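PDB 3VTF: UDP-glucose 6-dehydrogenase from Pyrobaculum islandicum, which probably catalyses the NAD+-dependent, two-step oxidation of UDP-glucose to UDP-glucuronate for nucleotide-sugar biosynthesis. Local coordinates for residues A[138-143]-A[166-171]; A[125-130]-A[157-162]; A[171-176]-A[192-197]. All coordinates share one frame; numbering follows the deposited sequence.

Contact 1 (A[138-143]-A[166-171]); sequences HLVVVK and VKFSVA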
loop_
_atom_site.group_PDB
_atom_site.type_symbol
_atom_site.label_atom_id
_atom_site.label_comp_id
_atom_site.label_asym_id
_atom_site.label_seq_id
_atom_site.Cartn_x
_atom_site.Cartn_y
_atom_site.Cartn_z
ATOM N N HIS A 138 -8.490 -24.791 -30.083
ATOM C CA HIS A 138 -8.991 -23.453 -29.749
ATOM C C HIS A 138 -8.358 -23.032 -28.423
ATOM O O HIS A 138 -7.998 -23.881 -27.607
ATOM C CB HIS A 138 -10.471 -23.557 -29.438
ATOM C CG HIS A 138 -11.245 -22.248 -29.673
ATOM N ND1 HIS A 138 -11.642 -21.453 -28.639
ATOM C CD2 HIS A 138 -11.684 -21.623 -30.841
ATOM C CE1 HIS A 138 -12.286 -20.370 -29.117
ATOM N NE2 HIS A 138 -12.315 -20.475 -30.458
ATOM N N LEU A 139 -8.252 -21.705 -28.188
ATOM C CA LEU A 139 -7.785 -21.208 -26.902
ATOM C C LEU A 139 -8.904 -20.586 -26.098
ATOM O O LEU A 139 -9.622 -19.714 -26.578
ATOM C CB LEU A 139 -6.647 -20.181 -27.125
ATOM C CG LEU A 139 -6.100 -19.431 -25.887
ATOM C CD1 LEU A 139 -5.438 -20.375 -24.873
ATOM C CD2 LEU A 139 -5.076 -18.406 -26.358
ATOM N N VAL A 140 -9.046 -20.986 -24.846
ATOM C CA VAL A 140 -10.103 -20.404 -24.012
ATOM C C VAL A 140 -9.400 -19.418 -23.033
ATOM O O VAL A 140 -8.500 -19.823 -22.248
ATOM C CB VAL A 140 -10.716 -21.524 -23.151
ATOM C CG1 VAL A 140 -11.850 -20.954 -22.309
ATOM C CG2 VAL A 140 -11.240 -22.630 -24.113
ATOM N N VAL A 141 -9.778 -18.147 -23.081
ATOM C CA VAL A 141 -9.053 -17.171 -22.238
ATOM C C VAL A 141 -10.034 -16.574 -21.237
ATOM O O VAL A 141 -11.129 -16.052 -21.633
ATOM C CB VAL A 141 -8.465 -16.025 -23.151
ATOM C CG1 VAL A 141 -7.635 -14.981 -22.288
ATOM C CG2 VAL A 141 -7.595 -16.595 -24.298
ATOM N N VAL A 142 -9.676 -16.601 -19.970
ATOM C CA VAL A 142 -10.581 -16.099 -18.959
ATOM C C VAL A 142 -10.163 -14.632 -18.614
ATOM O O VAL A 142 -9.055 -14.435 -18.036
ATOM C CB VAL A 142 -10.510 -16.962 -17.667
ATOM C CG1 VAL A 142 -11.529 -16.417 -16.631
ATOM C CG2 VAL A 142 -10.756 -18.490 -17.931
ATOM N N LYS A 143 -11.018 -13.663 -18.968
ATOM C CA LYS A 143 -10.755 -12.238 -18.574
ATOM C C LYS A 143 -11.515 -11.910 -17.276
ATOM O O LYS A 143 -11.106 -11.072 -16.541
ATOM C CB LYS A 143 -11.279 -11.301 -19.652
ATOM C CG LYS A 143 -10.421 -11.240 -20.896
ATOM C CD LYS A 143 -9.033 -10.767 -20.576
ATOM C CE LYS A 143 -8.941 -9.284 -20.431
ATOM N NZ LYS A 143 -7.431 -8.986 -20.468
ATOM N N VAL A 166 -12.347 -32.708 -28.705
ATOM C CA VAL A 166 -11.441 -31.803 -29.441
ATOM C C VAL A 166 -10.464 -31.178 -28.454
ATOM O O VAL A 166 -10.912 -30.708 -27.401
ATOM C CB VAL A 166 -12.238 -30.715 -30.178
ATOM C CG1 VAL A 166 -11.319 -29.702 -30.867
ATOM C CG2 VAL A 166 -13.229 -31.368 -31.157
ATOM N N LYS A 167 -9.168 -31.170 -28.811
ATOM C CA LYS A 167 -8.074 -30.626 -27.951
ATOM C C LYS A 167 -8.182 -29.055 -27.874
ATOM O O LYS A 167 -8.656 -28.406 -28.814
ATOM C CB LYS A 167 -6.694 -31.015 -28.491
ATOM C CG LYS A 167 -6.289 -30.161 -29.719
ATOM C CD LYS A 167 -4.865 -30.350 -30.292
ATOM C CE LYS A 167 -4.934 -30.068 -31.791
ATOM N NZ LYS A 167 -3.747 -29.464 -32.452
ATOM N N PHE A 168 -7.807 -28.480 -26.725
ATOM C CA PHE A 168 -7.855 -27.014 -26.572
ATOM C C PHE A 168 -6.907 -26.628 -25.497
ATOM O O PHE A 168 -6.383 -27.515 -24.787
ATOM C CB PHE A 168 -9.305 -26.561 -26.189
ATOM C CG PHE A 168 -9.784 -27.077 -24.861
ATOM C CD1 PHE A 168 -9.586 -26.290 -23.714
ATOM C CD2 PHE A 168 -10.434 -28.316 -24.734
ATOM C CE1 PHE A 168 -10.056 -26.657 -22.515
ATOM C CE2 PHE A 168 -10.875 -28.749 -23.495
ATOM C CZ PHE A 168 -10.670 -27.914 -22.360
ATOM N N SER A 169 -6.663 -25.340 -25.383
ATOM C CA SER A 169 -5.789 -24.838 -24.305
ATOM C C SER A 169 -6.511 -23.718 -23.586
ATOM O O SER A 169 -7.569 -23.264 -24.050
ATOM C CB SER A 169 -4.455 -24.289 -24.894
ATOM O OG SER A 169 -3.718 -25.296 -25.589
ATOM N N VAL A 170 -6.026 -23.374 -22.379
ATOM C CA VAL A 170 -6.729 -22.413 -21.503
ATOM C C VAL A 170 -5.634 -21.407 -21.096
ATOM O O VAL A 170 -4.408 -21.706 -21.140
ATOM C CB VAL A 170 -7.357 -23.021 -20.229
ATOM C CG1 VAL A 170 -8.467 -24.029 -20.611
ATOM C CG2 VAL A 170 -6.292 -23.721 -19.345
ATOM N N ALA A 171 -6.069 -20.228 -20.663
ATOM C CA ALA A 171 -5.168 -19.256 -20.137
ATOM C C ALA A 171 -5.977 -18.278 -19.289
ATOM O O ALA A 171 -7.111 -17.918 -19.673
ATOM C CB ALA A 171 -4.470 -18.460 -21.264
#
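Phe168 makes the first close approach to 138-143. Its CB lies 3.3 Å from the carbonyl O of His138, and its ring reaches across to Val140, where Phe168 CD1 meets Val140 CG2 at 4.0 Å, the two side chains crossing obliquely. With CG between the backbone N and the carbonyl carbon (chi1 64°), the ring stays close to its own segment, and Val166 O and Val170 CG1 lie in its plane at the edge. Ser169 then starts the regular pairing by straddling Leu139, as a parallel strand requires: Ser169 N donates to His138 O at 3.0 Å, and Ser169 O accepts from Val140 N at 2.8 Å. A serine suits this place because its CB packs on Leu139 CD1 at 4.0 Å while its OG bonds to Asp198 and Trp137. Val170 turns to the opposite face of the sheet, with its CG1 4.2 Å from Val140 CB; two beta-branched valines side by side favour the extended backbone and make this part of the face apolar. Ala171 straddles Val141 in the same way. Its N donates to Val140 O at 2.9 Å along a noticeably bent path (136° at the hydrogen), and its O receives Val142 N. The methyl of Ala171 shares a face with Leu139 and Ser169, and Leu139 CD1 stands 4.2 Å from Ala171 CB, so the branched leucine covers two small neighbours. The strands run parallel, 18° apart, and are joined through helix 151-160 as a beta-alpha-beta crossover. Strand 100-103 bonds to the other edge of 139-142, through Leu139 and Val141, while helices 118-134 and 151-160 cover the face carrying Val140, Phe168 and Val170.

Contact 2 (A[125-130]-A[157-162]); sequences RAVGRG and RAVAEE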
loop_
_atom_site.group_PDB
_atom_site.type_symbol
_atom_site.label_atom_id
_atom_site.label_comp_id
_atom_site.label_asym_id
_atom_site.label_seq_id
_atom_site.Cartn_x
_atom_site.Cartn_y
_atom_site.Cartn_z
ATOM N N ARG A 125 -19.056 -23.646 -21.063
ATOM C CA ARG A 125 -19.780 -24.793 -21.727
ATOM C C ARG A 125 -20.091 -24.375 -23.148
ATOM O O ARG A 125 -20.014 -25.186 -24.097
ATOM C CB ARG A 125 -21.067 -25.137 -20.951
ATOM C CG ARG A 125 -20.726 -25.842 -19.636
ATOM C CD ARG A 125 -21.912 -26.592 -18.962
ATOM N NE ARG A 125 -21.451 -27.126 -17.656
ATOM C CZ ARG A 125 -20.712 -28.235 -17.531
ATOM N NH1 ARG A 125 -20.439 -28.946 -18.604
ATOM N NH2 ARG A 125 -20.231 -28.655 -16.365
ATOM N N ALA A 126 -20.470 -23.092 -23.336
ATOM C CA ALA A 126 -20.699 -22.633 -24.712
ATOM C C ALA A 126 -19.472 -22.701 -25.566
ATOM O O ALA A 126 -19.538 -23.047 -26.762
ATOM C CB ALA A 126 -21.322 -21.227 -24.763
ATOM N N VAL A 127 -18.332 -22.350 -24.970
ATOM C CA VAL A 127 -17.089 -22.448 -25.631
ATOM C C VAL A 127 -16.843 -23.901 -26.019
ATOM O O VAL A 127 -16.457 -24.146 -27.181
ATOM C CB VAL A 127 -15.927 -21.875 -24.787
ATOM C CG1 VAL A 127 -14.615 -22.194 -25.469
ATOM C CG2 VAL A 127 -16.064 -20.289 -24.677
ATOM N N GLY A 128 -17.063 -24.821 -25.064
ATOM C CA GLY A 128 -16.862 -26.273 -25.364
ATOM C C GLY A 128 -17.758 -26.722 -26.571
ATOM O O GLY A 128 -17.321 -27.368 -27.474
ATOM N N ARG A 129 -18.987 -26.274 -26.601
ATOM C CA ARG A 129 -19.892 -26.620 -27.778
ATOM C C ARG A 129 -19.379 -26.017 -29.084
ATOM O O ARG A 129 -19.368 -26.637 -30.140
ATOM C CB ARG A 129 -21.267 -26.119 -27.407
ATOM C CG ARG A 129 -21.916 -27.029 -26.364
ATOM C CD ARG A 129 -23.420 -26.812 -26.272
ATOM N NE ARG A 129 -23.684 -25.490 -25.750
ATOM C CZ ARG A 129 -23.843 -25.180 -24.453
ATOM N NH1 ARG A 129 -23.841 -26.096 -23.522
ATOM N NH2 ARG A 129 -24.058 -23.926 -24.098
ATOM N N GLY A 130 -18.828 -24.801 -29.024
ATOM C CA GLY A 130 -18.342 -24.191 -30.274
ATOM C C GLY A 130 -17.113 -24.924 -30.750
ATOM O O GLY A 130 -16.910 -25.115 -31.962
ATOM N N ARG A 157 -12.618 -27.859 -17.218
ATOM C CA ARG A 157 -13.521 -29.044 -17.099
ATOM C C ARG A 157 -14.824 -28.841 -17.838
ATOM O O ARG A 157 -15.262 -29.726 -18.542
ATOM C CB ARG A 157 -13.797 -29.375 -15.619
ATOM C CG ARG A 157 -14.686 -30.589 -15.465
ATOM C CD ARG A 157 -14.785 -31.026 -13.985
ATOM N NE ARG A 157 -15.152 -29.915 -13.097
ATOM C CZ ARG A 157 -16.388 -29.391 -13.043
ATOM N NH1 ARG A 157 -17.352 -29.826 -13.861
ATOM N NH2 ARG A 157 -16.666 -28.375 -12.216
ATOM N N ALA A 158 -15.467 -27.658 -17.668
ATOM C CA ALA A 158 -16.671 -27.404 -18.335
ATOM C C ALA A 158 -16.513 -27.383 -19.889
ATOM O O ALA A 158 -17.422 -27.877 -20.629
ATOM C CB ALA A 158 -17.276 -26.078 -17.801
ATOM N N VAL A 159 -15.450 -26.775 -20.377
ATOM C CA VAL A 159 -15.072 -26.841 -21.784
ATOM C C VAL A 159 -14.910 -28.340 -22.243
ATOM O O VAL A 159 -15.559 -28.770 -23.195
ATOM C CB VAL A 159 -13.773 -26.083 -22.063
ATOM C CG1 VAL A 159 -13.459 -26.185 -23.572
ATOM C CG2 VAL A 159 -13.928 -24.560 -21.709
ATOM N N ALA A 160 -14.070 -29.110 -21.552
ATOM C CA ALA A 160 -13.809 -30.524 -21.955
ATOM C C ALA A 160 -15.100 -31.334 -21.970
ATOM O O ALA A 160 -15.249 -32.205 -22.854
ATOM C CB ALA A 160 -12.743 -31.161 -21.047
ATOM N N GLU A 161 -16.003 -31.062 -21.016
ATOM C CA GLU A 161 -17.239 -31.819 -20.936
ATOM C C GLU A 161 -18.151 -31.569 -22.163
ATOM O O GLU A 161 -19.084 -32.344 -22.392
ATOM C CB GLU A 161 -18.013 -31.531 -19.634
ATOM C CG GLU A 161 -17.394 -32.190 -18.406
ATOM C CD GLU A 161 -18.059 -31.772 -17.103
ATOM O OE1 GLU A 161 -19.090 -31.037 -17.142
ATOM O OE2 GLU A 161 -17.517 -32.098 -16.021
ATOM N N GLU A 162 -17.917 -30.496 -22.952
ATOM C CA GLU A 162 -18.758 -30.233 -24.125
ATOM C C GLU A 162 -18.026 -30.342 -25.444
ATOM O O GLU A 162 -18.644 -30.232 -26.494
ATOM C CB GLU A 162 -19.434 -28.811 -24.043
ATOM C CG GLU A 162 -20.050 -28.460 -22.679
ATOM C CD GLU A 162 -21.265 -29.316 -22.402
ATOM O OE1 GLU A 162 -21.802 -29.858 -23.415
ATOM O OE2 GLU A 162 -21.632 -29.462 -21.208
#
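Arg125 meets Glu161 end-on, with both terminal nitrogens directed at one oxygen. Arg125 NH1 reaches Glu161 OE1 at 2.9 Å, from the anti side, and Arg125 NH2 reaches it at 2.8 Å, from the syn side. The planes of the guanidinium and this carboxylate are only 24° apart. Glu162 is turned quite differently: the plane of its carboxylate stands 87° to that of the guanidinium, and it offers OE2, through the anti lone pair, to Arg125 NH1 at 2.9 Å. The bend at chi2 (-69°) turns the Glu162 carboxylate toward Arg125 NH1, its CG resting near Arg125 O. The methyl of Ala158 lies over the centre of one guanidinium face, a small apolar floor beneath a long, flat cation. Arg157 NH1 holds the second oxygen, Glu161 OE2, at 3.1 Å, extending the network, and Glu121 also pairs with Arg125 NH2. Replacing Arg125 by alanine would probably strip Glu162 of this cation, leave Glu161 to Arg157 and uncover the methyl of Ala158. Below this charged layer the helices come very close at Gly128, whose CA is 3.8 Å from Val159 CG1; any side chain there would run into Val159 O and Glu162 CB. Val127 and Val159 turn inward onto Val140 of strand 139-142. Helices 118-134 and 151-160 thus lie together on the sheet, with helix 91-96 beside the first and its Glu92 bridging to Arg129.

Contact 3 (A[171-176]-A[192-197]); sequences ASNPEF and IVIGAG. With UPG (uridine-5'-diphosphate-glucose), chain B.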
loop_
_atom_site.group_PDB
_atom_site.type_symbol
_atom_site.label_atom_id
_atom_site.label_comp_id
_atom_site.label_asym_id
_atom_site.label_seq_id
_atom_site.Cartn_x
_atom_site.Cartn_y
_atom_site.Cartn_z
ATOM N N ALA A 171 -6.069 -20.228 -20.663
ATOM C CA ALA A 171 -5.168 -19.256 -20.137
ATOM C C ALA A 171 -5.977 -18.278 -19.289
ATOM O O ALA A 171 -7.111 -17.918 -19.673
ATOM C CB ALA A 171 -4.470 -18.460 -21.264
ATOM N N SER A 172 -5.362 -17.774 -18.241
ATOM C CA SER A 172 -5.948 -16.677 -17.454
ATOM C C SER A 172 -5.204 -15.412 -18.010
ATOM O O SER A 172 -3.987 -15.418 -18.186
ATOM C CB SER A 172 -5.550 -16.893 -15.987
ATOM O OG SER A 172 -5.752 -15.683 -15.253
ATOM N N ASN A 173 -5.959 -14.373 -18.325
ATOM C CA ASN A 173 -5.382 -13.126 -18.850
ATOM C C ASN A 173 -6.213 -12.020 -18.183
ATOM O O ASN A 173 -7.242 -11.512 -18.722
ATOM C CB ASN A 173 -5.519 -13.113 -20.410
ATOM C CG ASN A 173 -5.056 -11.789 -21.034
ATOM O OD1 ASN A 173 -4.098 -11.079 -20.527
ATOM N ND2 ASN A 173 -5.738 -11.404 -22.072
ATOM N N PRO A 174 -5.857 -11.708 -16.930
ATOM C CA PRO A 174 -6.737 -10.822 -16.212
ATOM C C PRO A 174 -6.777 -9.434 -16.824
ATOM O O PRO A 174 -5.887 -9.066 -17.658
ATOM C CB PRO A 174 -6.102 -10.737 -14.803
ATOM C CG PRO A 174 -4.728 -11.304 -14.926
ATOM C CD PRO A 174 -4.803 -12.307 -16.064
ATOM N N GLU A 175 -7.801 -8.702 -16.446
ATOM C CA GLU A 175 -7.949 -7.343 -17.024
ATOM C C GLU A 175 -7.847 -6.321 -15.923
ATOM O O GLU A 175 -8.073 -6.653 -14.755
ATOM C CB GLU A 175 -9.260 -7.242 -17.775
ATOM C CG GLU A 175 -10.438 -7.613 -16.890
ATOM C CD GLU A 175 -10.846 -6.460 -16.028
ATOM O OE1 GLU A 175 -10.568 -5.252 -16.416
ATOM O OE2 GLU A 175 -11.440 -6.728 -14.975
ATOM N N PHE A 176 -7.349 -5.141 -16.269
ATOM C CA PHE A 176 -7.026 -4.135 -15.310
ATOM C C PHE A 176 -7.604 -2.792 -15.721
ATOM O O PHE A 176 -7.195 -1.760 -15.141
ATOM C CB PHE A 176 -5.500 -4.026 -15.205
ATOM C CG PHE A 176 -4.836 -5.290 -14.707
ATOM C CD1 PHE A 176 -4.988 -5.705 -13.367
ATOM C CD2 PHE A 176 -4.114 -6.093 -15.587
ATOM C CE1 PHE A 176 -4.390 -6.887 -12.892
ATOM C CE2 PHE A 176 -3.489 -7.264 -15.115
ATOM C CZ PHE A 176 -3.666 -7.668 -13.776
ATOM N N ILE A 192 0.733 -6.524 -19.139
ATOM C CA ILE A 192 -0.159 -7.590 -19.616
ATOM C C ILE A 192 0.237 -8.864 -18.926
ATOM O O ILE A 192 1.454 -9.246 -18.918
ATOM C CB ILE A 192 -0.008 -7.728 -21.171
ATOM C CG1 ILE A 192 -0.669 -6.532 -21.833
ATOM C CG2 ILE A 192 -0.710 -9.023 -21.651
ATOM C CD1 ILE A 192 -0.285 -6.405 -23.317
ATOM N N VAL A 193 -0.720 -9.533 -18.255
ATOM C CA VAL A 193 -0.401 -10.715 -17.509
ATOM C C VAL A 193 -1.043 -11.908 -18.235
ATOM O O VAL A 193 -2.266 -11.923 -18.488
ATOM C CB VAL A 193 -1.016 -10.622 -16.087
ATOM C CG1 VAL A 193 -0.806 -11.944 -15.331
ATOM C CG2 VAL A 193 -0.310 -9.485 -15.317
ATOM N N ILE A 194 -0.223 -12.874 -18.601
ATOM C CA ILE A 194 -0.685 -14.047 -19.320
ATOM C C ILE A 194 -0.386 -15.268 -18.470
ATOM O O ILE A 194 0.753 -15.643 -18.312
ATOM C CB ILE A 194 0.047 -14.178 -20.675
ATOM C CG1 ILE A 194 -0.339 -13.048 -21.618
ATOM C CG2 ILE A 194 -0.258 -15.505 -21.336
ATOM C CD1 ILE A 194 0.702 -12.749 -22.661
ATOM N N GLY A 195 -1.415 -15.893 -17.926
ATOM C CA GLY A 195 -1.217 -17.129 -17.208
ATOM C C GLY A 195 -1.601 -18.277 -18.111
ATOM O O GLY A 195 -2.741 -18.679 -18.128
ATOM N N ALA A 196 -0.620 -18.800 -18.832
ATOM C CA ALA A 196 -0.858 -19.769 -19.883
ATOM C C ALA A 196 -0.881 -21.175 -19.346
ATOM O O ALA A 196 -0.037 -21.546 -18.565
ATOM C CB ALA A 196 0.189 -19.642 -20.971
ATOM N N GLY A 197 -1.865 -21.948 -19.774
ATOM C CA GLY A 197 -1.926 -23.337 -19.363
ATOM C C GLY A 197 -0.860 -24.142 -20.144
ATOM O O GLY A 197 -0.485 -25.189 -19.701
HETATM N N1 UPG B . -11.757 5.671 -4.733
HETATM C C2 UPG B . -11.539 6.266 -3.455
HETATM N N3 UPG B . -10.362 6.844 -3.204
HETATM C C4 UPG B . -9.349 6.797 -4.149
HETATM C C5 UPG B . -9.515 6.183 -5.440
HETATM C C6 UPG B . -10.766 5.577 -5.670
HETATM O O2 UPG B . -12.444 6.286 -2.562
HETATM O O4 UPG B . -8.223 7.315 -3.845
HETATM C C1C UPG B . -13.083 5.033 -4.905
HETATM C C2C UPG B . -13.754 5.567 -6.156
HETATM O O2C UPG B . -14.549 6.721 -5.893
HETATM C C3C UPG B . -14.636 4.375 -6.585
HETATM C C4C UPG B . -13.841 3.144 -6.147
HETATM O O4C UPG B . -12.823 3.655 -5.258
HETATM O O3C UPG B . -15.839 4.357 -5.770
HETATM C C5C UPG B . -13.144 2.410 -7.317
HETATM O O5C UPG B . -12.568 3.406 -8.170
HETATM P PA UPG B . -11.751 2.928 -9.566
HETATM O O1A UPG B . -10.495 2.074 -9.198
HETATM O O2A UPG B . -11.681 4.150 -10.517
HETATM O O3A UPG B . -12.951 2.118 -10.271
HETATM P PB UPG B . -12.980 0.724 -11.137
HETATM O O1B UPG B . -13.472 1.069 -12.519
HETATM O O2B UPG B . -13.939 -0.021 -10.175
HETATM O O3B UPG B . -11.517 0.123 -11.342
HETATM C "C1'" UPG B . -11.025 -0.952 -10.485
HETATM C "C2'" UPG B . -9.518 -0.969 -10.622
HETATM C "C3'" UPG B . -9.171 -1.492 -12.036
HETATM C "C4'" UPG B . -9.827 -2.884 -12.195
HETATM C "C5'" UPG B . -11.395 -2.685 -12.153
HETATM C "C6'" UPG B . -12.254 -3.966 -12.247
HETATM O "O2'" UPG B . -9.252 0.485 -10.529
HETATM O "O3'" UPG B . -7.762 -1.576 -12.112
HETATM O "O4'" UPG B . -9.494 -3.357 -13.518
HETATM O "O5'" UPG B . -11.612 -2.216 -10.792
HETATM O "O6'" UPG B . -11.523 -5.087 -11.693
HETATM O O HOH W 1 -3.465 -8.517 -18.406
#
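Ser172 O receives Gly195 N at 2.6 Å, with 160° at the hydrogen, and the return bond from Ser172 N to Gly195 O is 2.8 Å long. Together they make an antiparallel hydrogen-bonded pair. Next to it, Ala171 and Ala196 form the non-hydrogen-bonded pair, in which Ala171 CA approaches Gly195 O at 3.2 Å as a CA-H...O contact. Past Ser172 the two chains part, and Asn173 still leans on the strand, its CA 3.4 Å from Val193 O. A water then bridges the two backbones, donating to Pro174 O at 2.6 Å and accepting from Val193 N, where the chains have moved too far apart for a direct bond. Val193 gives the loop its apolar seat, and proline suits its place by laying a compact ring there. Val193 CB meets Pro174 CG at 3.9 Å, and Val193 CG2 reaches Phe176 CE2 at 3.9 Å; both partners cross the valine at about a right angle. The branching of valine makes this possible. CG1, anti to the backbone N (chi1 174°), lies against the proline, and CG2, beside that N, touches the phenylalanine. Phe176 is further held by a cation-pi contact with Arg191, and Ala262 of the second subunit packs on Val193. Lys143 bonds to Asn173 O, Lys228 to Glu175 O. Phe176 presents its carbonyl O to the sugar, accepting from O3' of UDP-glucose at 3.1 Å. Substrate recognition here therefore uses a backbone acceptor, whose position is probably steadied by the packing of Phe176 on Val193 and its cation-pi contact with Arg191; the bond to O3' is likely to contribute to placing the glucose.

All three contacts belong to the NAD-binding domain and gather round one mixed sheet. Along the chain contacts 1 and 2 interleave, since helix 118-134, strand 139-142, helix 151-160 and strand 169-172 follow in that order; contact 3 comes afterwards. Contact 2 lies on the sheet of contact 1, centres about 10 Å apart, and Val159 packs on Phe168. Contacts 1 and 3 share Ala171 and strand 169-172, which pairs parallel on one edge and antiparallel on the other, with centres about 12 Å apart. Contacts 2 and 3 do not touch, their nearest atoms about 9 Å apart. The helical layer thus connects through the central strands to the substrate-binding loop.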